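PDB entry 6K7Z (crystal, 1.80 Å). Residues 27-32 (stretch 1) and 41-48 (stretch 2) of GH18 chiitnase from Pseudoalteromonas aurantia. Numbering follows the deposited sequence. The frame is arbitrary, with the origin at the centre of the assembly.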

# COMPACT_ATOMS: atom_id res chain seq x y z
N ASN A 27 -5.08 0.86 5.81
CA ASN A 27 -4.61 2.00 5.04
C ASN A 27 -5.81 2.85 4.65
O ASN A 27 -6.66 2.40 3.88
CB ASN A 27 -3.88 1.57 3.77
CG ASN A 27 -2.66 0.71 4.04
OD1 ASN A 27 -2.01 0.85 5.07
ND2 ASN A 27 -2.32 -0.15 3.08
N LEU A 28 -5.88 4.08 5.16
CA LEU A 28 -6.95 4.98 4.75
C LEU A 28 -6.59 5.59 3.40
O LEU A 28 -5.53 6.18 3.24
CB LEU A 28 -7.17 6.07 5.81
CG LEU A 28 -7.30 5.55 7.23
CD1 LEU A 28 -7.36 6.70 8.22
CD2 LEU A 28 -8.56 4.66 7.36
N ALA A 29 -7.49 5.43 2.43
CA ALA A 29 -7.25 5.90 1.06
C ALA A 29 -8.26 6.98 0.65
O ALA A 29 -9.46 6.72 0.70
CB ALA A 29 -7.35 4.71 0.11
N PHE A 30 -7.84 8.17 0.20
CA PHE A 30 -6.46 8.56 -0.05
C PHE A 30 -6.21 10.00 0.38
O PHE A 30 -7.13 10.81 0.55
CB PHE A 30 -6.10 8.49 -1.54
CG PHE A 30 -6.01 7.10 -2.10
CD1 PHE A 30 -4.92 6.31 -1.84
CD2 PHE A 30 -7.02 6.62 -2.92
CE1 PHE A 30 -4.83 5.01 -2.38
CE2 PHE A 30 -6.94 5.34 -3.46
CZ PHE A 30 -5.85 4.54 -3.19
N LEU A 31 -4.94 10.32 0.50
CA LEU A 31 -4.46 11.70 0.53
C LEU A 31 -3.66 11.89 -0.75
O LEU A 31 -2.86 11.02 -1.11
CB LEU A 31 -3.60 11.93 1.77
CG LEU A 31 -3.05 13.33 2.05
CD1 LEU A 31 -4.18 14.28 2.40
CD2 LEU A 31 -2.03 13.25 3.17
N SER A 32 -3.90 12.99 -1.47
CA SER A 32 -3.21 13.16 -2.75
C SER A 32 -3.09 14.64 -3.09
O SER A 32 -3.61 15.51 -2.39
CB SER A 32 -3.90 12.37 -3.88
OG SER A 32 -5.21 12.85 -4.14
N LEU A 41 -2.15 19.00 -0.21
CA LEU A 41 -2.63 17.62 -0.19
C LEU A 41 -4.09 17.59 0.26
O LEU A 41 -4.44 18.22 1.26
CB LEU A 41 -1.76 16.76 0.73
CG LEU A 41 -0.26 16.86 0.44
CD1 LEU A 41 0.54 15.85 1.27
CD2 LEU A 41 0.02 16.67 -1.04
N VAL A 42 -4.93 16.85 -0.47
CA VAL A 42 -6.36 16.80 -0.17
C VAL A 42 -6.79 15.35 0.02
O VAL A 42 -6.26 14.43 -0.61
CB VAL A 42 -7.22 17.47 -1.27
CG1 VAL A 42 -6.90 18.96 -1.37
CG2 VAL A 42 -7.01 16.77 -2.60
N LEU A 43 -7.78 15.16 0.90
CA LEU A 43 -8.36 13.86 1.19
C LEU A 43 -9.47 13.54 0.21
O LEU A 43 -10.19 14.42 -0.27
CB LEU A 43 -8.91 13.82 2.61
CG LEU A 43 -7.88 13.87 3.74
CD1 LEU A 43 -8.58 14.21 5.07
CD2 LEU A 43 -7.16 12.53 3.84
N SER A 44 -9.62 12.25 -0.08
CA SER A 44 -10.71 11.72 -0.87
C SER A 44 -11.14 10.39 -0.26
O SER A 44 -10.39 9.76 0.49
CB SER A 44 -10.31 11.52 -2.34
OG SER A 44 -9.20 10.64 -2.45
N GLY A 45 -12.37 9.99 -0.57
CA GLY A 45 -12.91 8.75 -0.04
C GLY A 45 -13.80 8.99 1.16
O GLY A 45 -14.04 10.11 1.61
N ALA A 46 -14.32 7.88 1.70
CA ALA A 46 -15.28 7.97 2.79
C ALA A 46 -14.69 8.59 4.05
O ALA A 46 -15.44 9.05 4.91
CB ALA A 46 -15.82 6.58 3.12
N ILE A 47 -13.36 8.61 4.18
CA ILE A 47 -12.76 9.19 5.37
C ILE A 47 -12.96 10.70 5.44
O ILE A 47 -12.85 11.27 6.53
CB ILE A 47 -11.25 8.88 5.43
CG1 ILE A 47 -10.55 9.43 4.18
CG2 ILE A 47 -11.02 7.38 5.66
CD1 ILE A 47 -9.07 9.06 4.10
N ALA A 48 -13.23 11.36 4.32
CA ALA A 48 -13.15 12.82 4.26
C ALA A 48 -14.48 13.48 4.58
O ALA A 48 -15.48 13.27 3.88
CB ALA A 48 -12.67 13.27 2.88
O HOH W 1 -11.71 6.86 2.52
O HOH W 2 -7.22 12.53 -2.28

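What holds the two backbones together? Strand 27-32 and strand 41-43 run antiparallel, and two pairs of hydrogen bonds join the stretches. Ser 32 N donates to Val 42 O at 2.9 Å, and Val 42 N donates to Ser 32 O at 2.7 Å. Farther along, Phe 30 N reaches Ser 44 O at 3.0 Å while Ser 44 N reaches Phe 30 O at 2.9 Å. Between these rungs Leu 31 and Leu 43 form a non-hydrogen-bonded pair, their CA atoms only 4.5 Å apart. Here the backbone CA atoms approach carbonyl oxygens instead, Leu 43 CA lying 3.4 Å from Phe 30 O and Leu 31 CA 3.5 Å from Val 42 O.

How do the leucines pack? Leu 31 and Leu 43 share one face of the sheet, and both side chains bend so that their ends come nearer the opposing stretch. Leu 31 does this with chi1 t and chi2 p, a combination that places its CD1 3.7 Å from Leu 43 CD2 and 3.8 Å from Leu 41 CB. One methyl thus touches two leucines of the other stretch. Leu 43 answers with chi1 m and chi2 t, as does Leu 41, whose CB points toward the first stretch.

Why do the serines adopt the p rotamer? Ser 32 (chi1 64°) and Ser 44 (chi1 58°) both direct their hydroxyls to the same water, water 2, with Ser 32 OG at 2.8 Å and Ser 44 OG at 2.7 Å. That water also donates to Val 42 O at 2.7 Å and, weakly, to Phe 30 O at 3.3 Å, so it ties the side chains to the backbone rungs. Phe 30, with chi1 m and a cis peptide bond before it, leads its ring away from the second stretch; its CB still lies 3.9 Å from Ser 44 OG.

How does the contact continue beyond the paired strands? A type I turn from Gly 45 to Ala 48, closed by Ala 48 N to Gly 45 O at 3.1 Å, brings Ile 47 back toward the first strand. With chi1 p and chi2 t, its CD1 reaches 3.9 Å from Leu 28 CB. Water 1 bridges the backbones here, donating to Ala 29 O at 2.9 Å and accepting from Ile 47 N at 2.9 Å. At Gly 45 a CB would lie 2.6 Å from Ala 29 O, a clash, and its backbone angles of 99/-180 independently call for glycine.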